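Local coordinates for protein fusolin (Unidentified entomopoxvirus, PDB 4OW5) that probably binds chitin through a copper-dependent lytic polysaccharide monooxygenase domain, enhances the virulence of entomopoxviruses and crystallises in vivo into viral spindles, at residues F149-T154 against N172-P177. Numbering follows the deposited sequence.
Sequences FEIYIT and NIFTGP. With EDO (1,2-ethanediol), chain B.
Phe149 and Gly176 exchange two nearly straight backbone hydrogen bonds, Phe149 N to Gly176 O and Gly176 N to Phe149 O, both 2.9 Å. Farther along, Ile151 N donates to Phe174 O, while Ile151 O accepts from two successive amides: Ile173 N at 2.9 Å and, on a longer and more bent path, Phe174 N at 3.3 Å. This is a classic beta bulge, with Ile173 and Phe174 both opposite Ile151, and beyond it Tyr152 pairs with Asn172. The antiparallel strands belong to the fibronectin type III-like beta-sandwich of the LPMO domain; strand 209-217 flanks 147-154 on its other side.

Polar side chains gather on the face of Glu150, Tyr152, Asn172 and Thr175. Asn172 CG stands anti to its backbone N (chi1 -173°). Its ND2 lies over one face of the Tyr152 ring, 3.5 Å above the ring plane and offset toward the rim, with ring and amide planes 73° apart. The same ND2 donates to Phe174 O from the carbonyl face opposite Ile151 N, spanning the bulge, while Thr175 OG1 donates to Asn172 OD1 at 2.8 Å. A water links Thr175 OG1 to Glu150 OE2; Glu150 OE1 forms a salt bridge with Arg214.

Apolar contacts occupy the other face, where Ile151 CB meets Phe174 CB at 4.0 Å. Ile173 CG2 touches Ile153 CG2 at 3.7 Å. The Phe149 ring turns from 172-177 toward an aromatic cluster, stacking on Trp215 and meeting Tyr196 and Phe138 edge-to-face.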
loop_
_atom_site.group_PDB
_atom_site.type_symbol
_atom_site.label_atom_id
_atom_site.label_comp_id
_atom_site.label_asym_id
_atom_site.label_seq_id
_atom_site.Cartn_x
_atom_site.Cartn_y
_atom_site.Cartn_z
ATOM N N PHE A 149 -15.713 -26.419 -4.066
ATOM C CA PHE A 149 -14.683 -25.424 -3.767
ATOM C C PHE A 149 -14.975 -24.692 -2.504
ATOM O O PHE A 149 -16.133 -24.549 -2.112
ATOM C CB PHE A 149 -14.594 -24.374 -4.884
ATOM C CG PHE A 149 -13.925 -24.838 -6.143
ATOM C CD1 PHE A 149 -14.614 -25.602 -7.075
ATOM C CD2 PHE A 149 -12.619 -24.465 -6.433
ATOM C CE1 PHE A 149 -13.991 -26.030 -8.237
ATOM C CE2 PHE A 149 -12.004 -24.885 -7.596
ATOM C CZ PHE A 149 -12.676 -25.701 -8.471
ATOM N N GLU A 150 -13.916 -24.206 -1.882
ATOM C CA GLU A 150 -13.982 -23.267 -0.778
ATOM C C GLU A 150 -13.008 -22.187 -1.086
ATOM O O GLU A 150 -11.919 -22.489 -1.563
ATOM C CB GLU A 150 -13.691 -23.898 0.572
ATOM C CG GLU A 150 -14.681 -24.957 0.947
ATOM C CD GLU A 150 -14.446 -25.562 2.308
ATOM O OE1 GLU A 150 -13.263 -25.747 2.667
ATOM O OE2 GLU A 150 -15.434 -25.899 2.996
ATOM N N ILE A 151 -13.404 -20.930 -0.895
ATOM C CA ILE A 151 -12.524 -19.786 -1.135
ATOM C C ILE A 151 -12.495 -18.992 0.146
ATOM O O ILE A 151 -13.548 -18.759 0.761
ATOM C CB ILE A 151 -12.957 -18.935 -2.352
ATOM C CG1 ILE A 151 -13.146 -19.811 -3.612
ATOM C CG2 ILE A 151 -11.971 -17.766 -2.594
ATOM C CD1 ILE A 151 -13.648 -19.029 -4.854
ATOM N N TYR A 152 -11.285 -18.608 0.548
ATOM C CA TYR A 152 -11.006 -17.829 1.731
ATOM C C TYR A 152 -10.239 -16.577 1.410
ATOM O O TYR A 152 -9.488 -16.554 0.448
ATOM C CB TYR A 152 -10.184 -18.633 2.740
ATOM C CG TYR A 152 -10.840 -19.916 3.189
ATOM C CD1 TYR A 152 -11.519 -19.983 4.398
ATOM C CD2 TYR A 152 -10.730 -21.080 2.439
ATOM C CE1 TYR A 152 -12.108 -21.161 4.832
ATOM C CE2 TYR A 152 -11.311 -22.269 2.864
ATOM C CZ TYR A 152 -12.027 -22.298 4.050
ATOM O OH TYR A 152 -12.609 -23.442 4.515
ATOM N N ILE A 153 -10.372 -15.560 2.262
ATOM C CA ILE A 153 -9.633 -14.304 2.174
ATOM C C ILE A 153 -8.947 -14.076 3.520
ATOM O O ILE A 153 -9.537 -14.341 4.586
ATOM C CB ILE A 153 -10.491 -13.076 1.754
ATOM C CG1 ILE A 153 -9.581 -11.841 1.554
ATOM C CG2 ILE A 153 -11.586 -12.752 2.798
ATOM C CD1 ILE A 153 -10.248 -10.684 0.919
ATOM N N THR A 154 -7.716 -13.592 3.476
ATOM C CA THR A 154 -7.011 -13.280 4.707
ATOM C C THR A 154 -7.717 -12.131 5.486
ATOM O O THR A 154 -8.333 -11.240 4.896
ATOM C CB THR A 154 -5.549 -12.941 4.480
ATOM O OG1 THR A 154 -5.442 -12.041 3.377
ATOM C CG2 THR A 154 -4.682 -14.185 4.281
ATOM N N ASN A 172 -13.878 -17.619 5.380
ATOM C CA ASN A 172 -14.547 -18.251 4.249
ATOM C C ASN A 172 -15.500 -17.255 3.564
ATOM O O ASN A 172 -16.330 -16.637 4.231
ATOM C CB ASN A 172 -15.312 -19.486 4.690
ATOM C CG ASN A 172 -15.864 -20.233 3.514
ATOM O OD1 ASN A 172 -17.019 -20.063 3.152
ATOM N ND2 ASN A 172 -14.999 -20.848 2.718
ATOM N N ILE A 173 -15.357 -17.086 2.263
ATOM C CA ILE A 173 -16.216 -16.194 1.472
ATOM C C ILE A 173 -16.972 -16.959 0.374
ATOM O O ILE A 173 -17.826 -16.363 -0.268
ATOM C CB ILE A 173 -15.467 -14.987 0.873
ATOM C CG1 ILE A 173 -14.377 -15.410 -0.119
ATOM C CG2 ILE A 173 -14.933 -14.093 2.007
ATOM C CD1 ILE A 173 -13.653 -14.249 -0.809
ATOM N N PHE A 174 -16.717 -18.259 0.215
ATOM C CA PHE A 174 -17.418 -19.093 -0.748
ATOM C C PHE A 174 -17.266 -20.578 -0.392
ATOM O O PHE A 174 -16.163 -21.050 -0.131
ATOM C CB PHE A 174 -16.921 -18.866 -2.200
ATOM C CG PHE A 174 -17.661 -19.680 -3.246
ATOM C CD1 PHE A 174 -17.300 -20.998 -3.512
ATOM C CD2 PHE A 174 -18.645 -19.096 -4.040
ATOM C CE1 PHE A 174 -17.943 -21.734 -4.500
ATOM C CE2 PHE A 174 -19.279 -19.827 -5.054
ATOM C CZ PHE A 174 -18.963 -21.156 -5.244
ATOM N N THR A 175 -18.372 -21.322 -0.451
ATOM C CA THR A 175 -18.371 -22.763 -0.254
ATOM C C THR A 175 -19.436 -23.364 -1.134
ATOM O O THR A 175 -20.586 -23.013 -0.959
ATOM C CB THR A 175 -18.638 -23.150 1.203
ATOM O OG1 THR A 175 -17.707 -22.521 2.052
ATOM C CG2 THR A 175 -18.609 -24.652 1.402
ATOM N N GLY A 176 -19.068 -24.311 -1.980
ATOM C CA GLY A 176 -20.028 -25.073 -2.761
ATOM C C GLY A 176 -19.478 -25.566 -4.084
ATOM O O GLY A 176 -18.360 -25.233 -4.492
ATOM N N PRO A 177 -20.280 -26.339 -4.819
ATOM C CA PRO A 177 -19.832 -26.758 -6.160
ATOM C C PRO A 177 -19.838 -25.590 -7.158
ATOM O O PRO A 177 -20.501 -24.559 -6.940
ATOM C CB PRO A 177 -20.846 -27.854 -6.547
ATOM C CG PRO A 177 -22.052 -27.521 -5.789
ATOM C CD PRO A 177 -21.637 -26.829 -4.522
HETATM C C1 EDO B . -19.832 -18.449 2.902
HETATM O O1 EDO B . -19.121 -18.154 4.082
HETATM C C2 EDO B . -20.240 -19.930 2.862
HETATM O O2 EDO B . -20.482 -20.413 4.167
HETATM O O HOH W 1 -16.849 -23.631 4.545
#